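Local coordinates for aldehyde dehydrogenase (Burkholderia cenocepacia, PDB 4O6R), which probably oxidises aldehydes with NAD(P)+ as the hydride acceptor and is seen here with adenosine monophosphate in a nucleotide pocket, at residues V150-P155 against S164-P169; A173-V178 against H474-A479; R251-L256 against G465-F470. All coordinates share one frame; numbering follows the deposited sequence.

Contact 1: V150-P155 against S164-P169; sequences VGQIVP and SWKMGP. With AMP (adenosine monophosphate), chain E.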
# COMPACT_ATOMS: atom_id res chain seq x y z
N VAL A 150 -0.84 0.01 -25.83
CA VAL A 150 -2.22 -0.13 -25.39
C VAL A 150 -3.14 0.58 -26.36
O VAL A 150 -2.82 1.66 -26.86
CB VAL A 150 -2.45 0.34 -23.94
CG1 VAL A 150 -1.58 -0.51 -22.99
CG2 VAL A 150 -2.14 1.80 -23.76
N GLY A 151 -4.27 -0.06 -26.63
CA GLY A 151 -5.25 0.47 -27.54
C GLY A 151 -6.42 1.00 -26.73
O GLY A 151 -6.83 0.36 -25.75
N GLN A 152 -6.96 2.14 -27.14
CA GLN A 152 -8.04 2.79 -26.40
C GLN A 152 -9.10 3.28 -27.35
O GLN A 152 -8.82 4.02 -28.28
CB GLN A 152 -7.48 3.93 -25.54
CG GLN A 152 -6.31 3.48 -24.66
CD GLN A 152 -5.73 4.59 -23.80
OE1 GLN A 152 -5.51 5.72 -24.26
NE2 GLN A 152 -5.48 4.28 -22.54
N ILE A 153 -10.35 2.92 -27.07
CA ILE A 153 -11.50 3.29 -27.89
C ILE A 153 -12.46 4.05 -27.00
O ILE A 153 -12.88 3.54 -25.97
CB ILE A 153 -12.17 2.04 -28.51
CG1 ILE A 153 -11.21 1.36 -29.47
CG2 ILE A 153 -13.44 2.43 -29.26
CD1 ILE A 153 -11.59 -0.04 -29.88
N VAL A 154 -12.85 5.24 -27.48
CA VAL A 154 -13.49 6.32 -26.70
C VAL A 154 -14.78 6.81 -27.40
O VAL A 154 -14.73 7.06 -28.60
CB VAL A 154 -12.49 7.51 -26.67
CG1 VAL A 154 -13.02 8.66 -25.87
CG2 VAL A 154 -11.12 7.07 -26.15
N PRO A 155 -15.92 6.96 -26.67
CA PRO A 155 -17.09 7.46 -27.32
C PRO A 155 -17.15 9.00 -27.38
O PRO A 155 -16.17 9.68 -27.03
CB PRO A 155 -18.22 6.89 -26.47
CG PRO A 155 -17.67 6.85 -25.12
CD PRO A 155 -16.19 6.66 -25.25
N SER A 164 -7.82 12.47 -21.18
CA SER A 164 -7.11 12.44 -19.91
C SER A 164 -7.40 11.16 -19.13
O SER A 164 -6.48 10.55 -18.58
CB SER A 164 -7.43 13.67 -19.08
OG SER A 164 -8.76 13.65 -18.57
N TRP A 165 -8.66 10.73 -19.07
CA TRP A 165 -8.98 9.52 -18.29
C TRP A 165 -8.25 8.27 -18.81
O TRP A 165 -7.80 7.43 -18.05
CB TRP A 165 -10.47 9.26 -18.31
CG TRP A 165 -11.30 10.20 -17.52
CD1 TRP A 165 -10.97 11.46 -17.08
CD2 TRP A 165 -12.64 9.97 -17.10
NE1 TRP A 165 -12.04 12.01 -16.39
CE2 TRP A 165 -13.07 11.12 -16.40
CE3 TRP A 165 -13.50 8.86 -17.19
CZ2 TRP A 165 -14.34 11.19 -15.78
CZ3 TRP A 165 -14.78 8.95 -16.60
CH2 TRP A 165 -15.17 10.10 -15.91
N LYS A 166 -8.18 8.18 -20.13
CA LYS A 166 -7.50 7.09 -20.81
C LYS A 166 -5.98 7.20 -20.83
O LYS A 166 -5.26 6.29 -20.39
CB LYS A 166 -7.96 7.06 -22.25
CG LYS A 166 -9.40 6.68 -22.42
CD LYS A 166 -9.61 5.23 -22.09
CE LYS A 166 -10.81 5.10 -21.23
NZ LYS A 166 -10.92 3.72 -20.69
N MET A 167 -5.50 8.32 -21.34
CA MET A 167 -4.09 8.45 -21.61
C MET A 167 -3.27 8.80 -20.38
O MET A 167 -2.09 8.45 -20.33
CB MET A 167 -3.82 9.44 -22.74
CG MET A 167 -4.43 8.96 -24.05
SD MET A 167 -3.74 9.78 -25.51
CE MET A 167 -4.68 11.31 -25.49
N GLY A 168 -3.87 9.48 -19.41
CA GLY A 168 -3.15 9.79 -18.17
C GLY A 168 -2.47 8.58 -17.53
O GLY A 168 -1.25 8.54 -17.41
N PRO A 169 -3.25 7.57 -17.12
CA PRO A 169 -2.62 6.44 -16.48
C PRO A 169 -1.77 5.62 -17.44
O PRO A 169 -0.72 5.14 -17.03
CB PRO A 169 -3.79 5.63 -15.92
CG PRO A 169 -4.99 6.05 -16.67
CD PRO A 169 -4.73 7.49 -17.03
P AMP E . -20.51 2.14 -29.35
O1P AMP E . -20.54 1.56 -27.97
O2P AMP E . -20.57 1.04 -30.44
O3P AMP E . -21.47 3.33 -29.52
O5' AMP E . -19.04 2.85 -29.60
C5' AMP E . -18.17 3.59 -28.70
C4' AMP E . -16.78 3.68 -29.40
O4' AMP E . -16.44 2.38 -29.92
C3' AMP E . -16.64 4.62 -30.60
O3' AMP E . -15.36 5.33 -30.69
C2' AMP E . -16.88 3.67 -31.79
O2' AMP E . -16.41 4.11 -33.08
C1' AMP E . -16.23 2.37 -31.33
N9 AMP E . -16.74 1.11 -31.98
C8 AMP E . -17.94 0.91 -32.60
N7 AMP E . -18.02 -0.37 -33.10
C5 AMP E . -16.86 -1.02 -32.80
C6 AMP E . -16.26 -2.38 -33.00
N6 AMP E . -16.92 -3.35 -33.65
N1 AMP E . -15.04 -2.66 -32.53
C2 AMP E . -14.34 -1.71 -31.88
N3 AMP E . -14.81 -0.45 -31.67
C4 AMP E . -16.02 -0.04 -32.08

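Contact 2: A173-V178 against H474-A479; sequences AGNTVV and HDYTEA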
# COMPACT_ATOMS: atom_id res chain seq x y z
N ALA A 173 2.23 5.23 -16.63
CA ALA A 173 2.74 3.89 -16.33
C ALA A 173 3.80 3.38 -17.29
O ALA A 173 4.36 2.33 -17.04
CB ALA A 173 1.60 2.91 -16.28
N GLY A 174 4.11 4.13 -18.35
CA GLY A 174 5.11 3.73 -19.30
C GLY A 174 4.66 2.97 -20.54
O GLY A 174 5.50 2.42 -21.24
N ASN A 175 3.36 2.96 -20.82
CA ASN A 175 2.85 2.35 -22.06
C ASN A 175 2.87 3.37 -23.17
O ASN A 175 2.85 4.57 -22.92
CB ASN A 175 1.43 1.89 -21.89
CG ASN A 175 1.28 0.89 -20.77
OD1 ASN A 175 1.58 -0.29 -20.94
ND2 ASN A 175 0.83 1.35 -19.59
N THR A 176 2.87 2.89 -24.42
CA THR A 176 2.61 3.79 -25.55
C THR A 176 1.19 3.51 -25.98
O THR A 176 0.59 2.49 -25.61
CB THR A 176 3.60 3.59 -26.69
OG1 THR A 176 3.64 2.21 -27.06
CG2 THR A 176 4.96 4.07 -26.28
N VAL A 177 0.64 4.44 -26.75
CA VAL A 177 -0.81 4.54 -26.92
C VAL A 177 -1.25 4.68 -28.36
O VAL A 177 -0.69 5.45 -29.10
CB VAL A 177 -1.39 5.71 -26.09
CG1 VAL A 177 -2.84 6.02 -26.48
CG2 VAL A 177 -1.30 5.37 -24.62
N VAL A 178 -2.26 3.90 -28.73
CA VAL A 178 -3.01 4.12 -29.96
C VAL A 178 -4.45 4.33 -29.51
O VAL A 178 -5.06 3.42 -28.94
CB VAL A 178 -2.92 2.93 -30.91
CG1 VAL A 178 -3.74 3.19 -32.15
CG2 VAL A 178 -1.44 2.65 -31.26
N HIS A 474 -2.55 0.23 -11.59
CA HIS A 474 -2.44 -1.23 -11.50
C HIS A 474 -2.88 -1.93 -12.82
O HIS A 474 -2.20 -2.84 -13.30
CB HIS A 474 -3.27 -1.74 -10.30
CG HIS A 474 -3.10 -3.19 -10.01
ND1 HIS A 474 -2.12 -3.68 -9.18
CD2 HIS A 474 -3.79 -4.28 -10.44
CE1 HIS A 474 -2.23 -4.99 -9.08
NE2 HIS A 474 -3.23 -5.38 -9.85
N ASP A 475 -4.01 -1.49 -13.37
CA ASP A 475 -4.59 -2.08 -14.57
C ASP A 475 -3.78 -1.72 -15.83
O ASP A 475 -4.02 -2.29 -16.89
CB ASP A 475 -6.04 -1.56 -14.81
CG ASP A 475 -7.06 -2.04 -13.79
OD1 ASP A 475 -6.80 -3.01 -13.03
OD2 ASP A 475 -8.18 -1.45 -13.84
N TYR A 476 -2.88 -0.74 -15.74
CA TYR A 476 -1.96 -0.42 -16.85
C TYR A 476 -0.51 -0.91 -16.64
O TYR A 476 0.39 -0.53 -17.40
CB TYR A 476 -2.00 1.10 -17.18
CG TYR A 476 -3.14 1.38 -18.12
CD1 TYR A 476 -3.06 0.96 -19.44
CD2 TYR A 476 -4.32 2.00 -17.69
CE1 TYR A 476 -4.11 1.18 -20.33
CE2 TYR A 476 -5.37 2.23 -18.58
CZ TYR A 476 -5.23 1.80 -19.91
OH TYR A 476 -6.23 1.97 -20.83
N THR A 477 -0.32 -1.79 -15.66
CA THR A 477 0.98 -2.41 -15.45
C THR A 477 0.81 -3.91 -15.25
O THR A 477 -0.30 -4.43 -15.16
CB THR A 477 1.72 -1.79 -14.23
OG1 THR A 477 0.87 -1.87 -13.07
CG2 THR A 477 2.09 -0.36 -14.53
N GLU A 478 1.94 -4.61 -15.21
CA GLU A 478 1.94 -6.04 -14.93
C GLU A 478 3.00 -6.34 -13.91
O GLU A 478 4.04 -5.69 -13.87
CB GLU A 478 2.19 -6.87 -16.19
CG GLU A 478 3.57 -6.59 -16.76
CD GLU A 478 3.78 -6.90 -18.24
OE1 GLU A 478 2.79 -7.05 -19.00
OE2 GLU A 478 4.97 -7.01 -18.62
N ALA A 479 2.75 -7.36 -13.09
CA ALA A 479 3.74 -7.75 -12.09
C ALA A 479 4.89 -8.52 -12.76
O ALA A 479 4.67 -9.48 -13.54
CB ALA A 479 3.09 -8.60 -11.02

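Contact 3: R251-L256 against G465-F470; sequences RVQLEL and GREMGF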
# COMPACT_ATOMS: atom_id res chain seq x y z
N ARG A 251 -5.07 -8.02 -22.62
CA ARG A 251 -5.89 -7.63 -21.50
C ARG A 251 -7.01 -6.73 -22.02
O ARG A 251 -6.89 -6.12 -23.09
CB ARG A 251 -5.05 -6.97 -20.43
CG ARG A 251 -4.17 -8.01 -19.75
CD ARG A 251 -2.99 -7.41 -19.04
NE ARG A 251 -3.46 -6.60 -17.93
CZ ARG A 251 -2.68 -6.07 -16.99
NH1 ARG A 251 -1.38 -6.29 -17.00
NH2 ARG A 251 -3.22 -5.35 -16.01
N VAL A 252 -8.09 -6.68 -21.25
CA VAL A 252 -9.31 -5.97 -21.62
C VAL A 252 -9.84 -5.12 -20.44
O VAL A 252 -9.85 -5.57 -19.28
CB VAL A 252 -10.40 -6.97 -22.07
CG1 VAL A 252 -11.71 -6.26 -22.40
CG2 VAL A 252 -9.92 -7.78 -23.27
N GLN A 253 -10.23 -3.90 -20.74
CA GLN A 253 -10.96 -3.06 -19.80
C GLN A 253 -12.27 -2.58 -20.48
O GLN A 253 -12.27 -2.22 -21.66
CB GLN A 253 -10.08 -1.87 -19.39
CG GLN A 253 -10.75 -0.84 -18.50
CD GLN A 253 -9.77 0.23 -18.04
OE1 GLN A 253 -8.55 0.16 -18.33
NE2 GLN A 253 -10.28 1.22 -17.32
N LEU A 254 -13.37 -2.59 -19.73
CA LEU A 254 -14.69 -2.30 -20.32
C LEU A 254 -15.48 -1.42 -19.40
O LEU A 254 -15.64 -1.74 -18.23
CB LEU A 254 -15.48 -3.59 -20.52
CG LEU A 254 -14.87 -4.71 -21.37
CD1 LEU A 254 -15.65 -6.02 -21.24
CD2 LEU A 254 -14.78 -4.28 -22.82
N GLU A 255 -15.96 -0.30 -19.92
CA GLU A 255 -16.96 0.52 -19.21
C GLU A 255 -18.14 0.64 -20.11
O GLU A 255 -18.09 1.29 -21.15
CB GLU A 255 -16.50 1.95 -18.86
CG GLU A 255 -17.56 2.72 -18.04
CD GLU A 255 -18.44 3.72 -18.81
OE1 GLU A 255 -19.41 3.36 -19.54
OE2 GLU A 255 -18.23 4.93 -18.62
N LEU A 256 -19.25 -0.00 -19.73
CA LEU A 256 -20.33 -0.37 -20.67
C LEU A 256 -21.76 0.12 -20.34
O LEU A 256 -22.75 -0.57 -20.64
CB LEU A 256 -20.40 -1.89 -20.82
CG LEU A 256 -19.13 -2.64 -21.21
CD1 LEU A 256 -19.47 -4.11 -21.31
CD2 LEU A 256 -18.59 -2.11 -22.52
N GLY A 465 -12.57 -3.29 -14.68
CA GLY A 465 -11.45 -2.39 -14.71
C GLY A 465 -11.91 -1.07 -14.11
O GLY A 465 -13.12 -0.82 -13.97
N ARG A 466 -10.95 -0.22 -13.78
CA ARG A 466 -11.24 1.09 -13.21
C ARG A 466 -10.41 2.19 -13.87
O ARG A 466 -9.20 2.00 -14.13
CB ARG A 466 -10.97 1.08 -11.71
CG ARG A 466 -11.92 0.20 -10.91
CD ARG A 466 -13.30 0.85 -10.84
NE ARG A 466 -14.28 0.08 -10.09
CZ ARG A 466 -15.00 -0.95 -10.54
NH1 ARG A 466 -14.87 -1.37 -11.78
NH2 ARG A 466 -15.90 -1.53 -9.74
N GLU A 467 -11.07 3.31 -14.12
CA GLU A 467 -10.38 4.56 -14.41
C GLU A 467 -9.98 5.15 -13.07
O GLU A 467 -10.59 4.84 -12.07
CB GLU A 467 -11.27 5.59 -15.14
CG GLU A 467 -12.35 5.09 -16.09
CD GLU A 467 -11.93 4.92 -17.51
OE1 GLU A 467 -10.82 5.33 -17.87
OE2 GLU A 467 -12.74 4.37 -18.29
N MET A 468 -8.97 6.03 -13.10
CA MET A 468 -8.53 6.85 -11.98
C MET A 468 -7.66 6.11 -10.95
O MET A 468 -7.71 4.89 -10.77
CB MET A 468 -9.72 7.50 -11.27
CG MET A 468 -10.75 8.16 -12.17
SD MET A 468 -10.03 9.32 -13.33
CE MET A 468 -11.49 10.24 -13.73
N GLY A 469 -6.84 6.89 -10.27
CA GLY A 469 -6.18 6.43 -9.07
C GLY A 469 -5.09 5.41 -9.26
O GLY A 469 -4.66 5.11 -10.37
N PHE A 470 -4.67 4.86 -8.13
CA PHE A 470 -3.78 3.70 -8.14
C PHE A 470 -4.39 2.51 -8.85
O PHE A 470 -3.70 1.68 -9.40
CB PHE A 470 -3.39 3.32 -6.72
CG PHE A 470 -2.46 4.31 -6.07
CD1 PHE A 470 -1.11 4.30 -6.35
CD2 PHE A 470 -2.96 5.30 -5.22
CE1 PHE A 470 -0.25 5.21 -5.76
CE2 PHE A 470 -2.11 6.20 -4.62
CZ PHE A 470 -0.76 6.15 -4.90
O HOH W 1 -7.76 2.66 -16.20
O HOH W 2 -15.30 -0.60 -15.64

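Contact 1: V150-P155 against S164-P169
Gln152 reaches from strand 138-153 to the backbone of helix 159-172. Its amide nitrogen NE2 donates to the carbonyl O of Lys166 at 3.0 Å. The N-H points fairly well at the oxygen (152°). The donor sits above the carbonyl plane, 71° out of it, and uses no lone pair. The other amide atom, Gln152 OE1, lies against aliphatic carbon, 3.4 Å from Met167 CG and as near to the CB of Lys166. It is buried and has no hydrogen-bond partner in the model. The chain of Gln152 runs extended beyond CG (chi2 180°), which carries the amide right to the helix surface. NE2 has a second partner in the hydroxyl of Tyr476.

Lys166 passes Gln152 and Val154 in the opposite direction. In the conformer given for Val154, its CG2 lies 4.1 Å from CG of Lys166, a light apolar touch. Bends at chi2 and chi3 turn the end of the lysine away from the strand, where NZ makes a salt bridge with Glu467.

The other side of the strand end faces the nucleotide. The AMP hydroxyl O3' donates to the carbonyl O of Val154 at 2.8 Å. Ile153 packs on the ribose and the adenine, its CG2 3.1 Å from AMP O4'. Strand, helix and strand 176-180 form a beta-alpha-beta unit of the Rossmann-like nucleotide-binding domain. Backbone bonds hold Val150 and Gln152 to strand 176-180 on one side and Gly151 to strand 228-232 on the other.

Contact 2: A173-V178 against H474-A479
The carbonyl O of Tyr476 takes a hydrogen bond from the side-chain nitrogen ND2 of Asn175 at 2.9 Å. The bond is almost straight, with an N-H...O angle of 174°. The donor lies in the carbonyl plane, on a lone pair, and the oxygen lies in the plane of the Asn175 amide. Each of the two groups is therefore well turned toward the other. Asn175 places its amide here with CG anti to its carbonyl carbon (chi1 -58°). ND2 also donates to the carbonyl O of Ala170, and OD1 accepts from the backbone N of Gly148.

Beside this bond the contact is apolar. The CB of Ala173 meets CG2 of Thr477 at 3.7 Å and CB of Tyr476 at 4.1 Å. Asn175 and Tyr476 cross at about a right angle, with amide and ring planes 62° apart. The ring then leads away from the bond, toward Gln152. The hydroxyl of Thr477 bonds to Met473 O and to Arg144, while its methyl is left to face Ala173.

Ala173 and Asn175 flank Gly174, where helix 159-172 ends in a Schellman motif with positive phi. Tyr476 lies in the turn between helix 469-475 and strand 477-485. The contact thus joins two helix-to-strand turns. Its chemistry is a buried amide with both polar atoms satisfied, next to small apolar groups. The amide is tied to three backbone sites, which should fix its rotation and link the two turns.

Contact 3: R251-L256 against G465-F470
Gln253 on strand 251-255 packs against Gly465, and here the two backbones come close. Gly465, with positive phi and no side chain, lets its CA come within 4.2 Å of the CG of Gln253. Gln253 CG stands anti to the backbone N (chi1 175°), and the extended chain carries the amide past Gly465 to Arg466 and Glu467. NE2 of Gln253 lies 4.1 Å from CD of Glu467, whose carboxylate is paired with Lys166. Gln253 OE1 accepts from Lys228.

Elsewhere the contact is looser and water fills in. One water accepts from Gln253 NE2 at 3.1 Å and lies beside the carbonyl O of Arg466. A second water donates to Leu254 O at 2.9 Å and to Gly465 O at 2.8 Å, so it bridges the two backbones. Gly465 O also receives NH1 of Arg466 at 2.9 Å, from above the carbonyl plane. The other end nitrogen, NH2, bonds to Ala479 O of a second subunit.

Leu254 pairs with Tyr464 through the backbone. The antiparallel pairing of strands 251-255 and 463-464 thus gives way to a water-bridged loop, within the Rossmann-like sheet typical of the aldehyde dehydrogenase fold.

Overall arrangement
From the N terminus, contact 1 comes first. It closes a short loop within the beta-alpha-beta unit, between strand 138-153 and the helix that follows. Contact 2 opens where that helix ends and closes about 300 residues later, at the turn into strand 477-485. Contact 3 is nested inside this long loop and joins strand 251-255 to the approach to helix 469-475. All three reach one mixed sheet. A salt bridge ties contacts 1 and 3, and Asp475 of contact 2 accepts from the backbone of Arg466. Residues late in the chain thus return to the nucleotide-binding region, and contacts 2 and 3 also meet a second subunit.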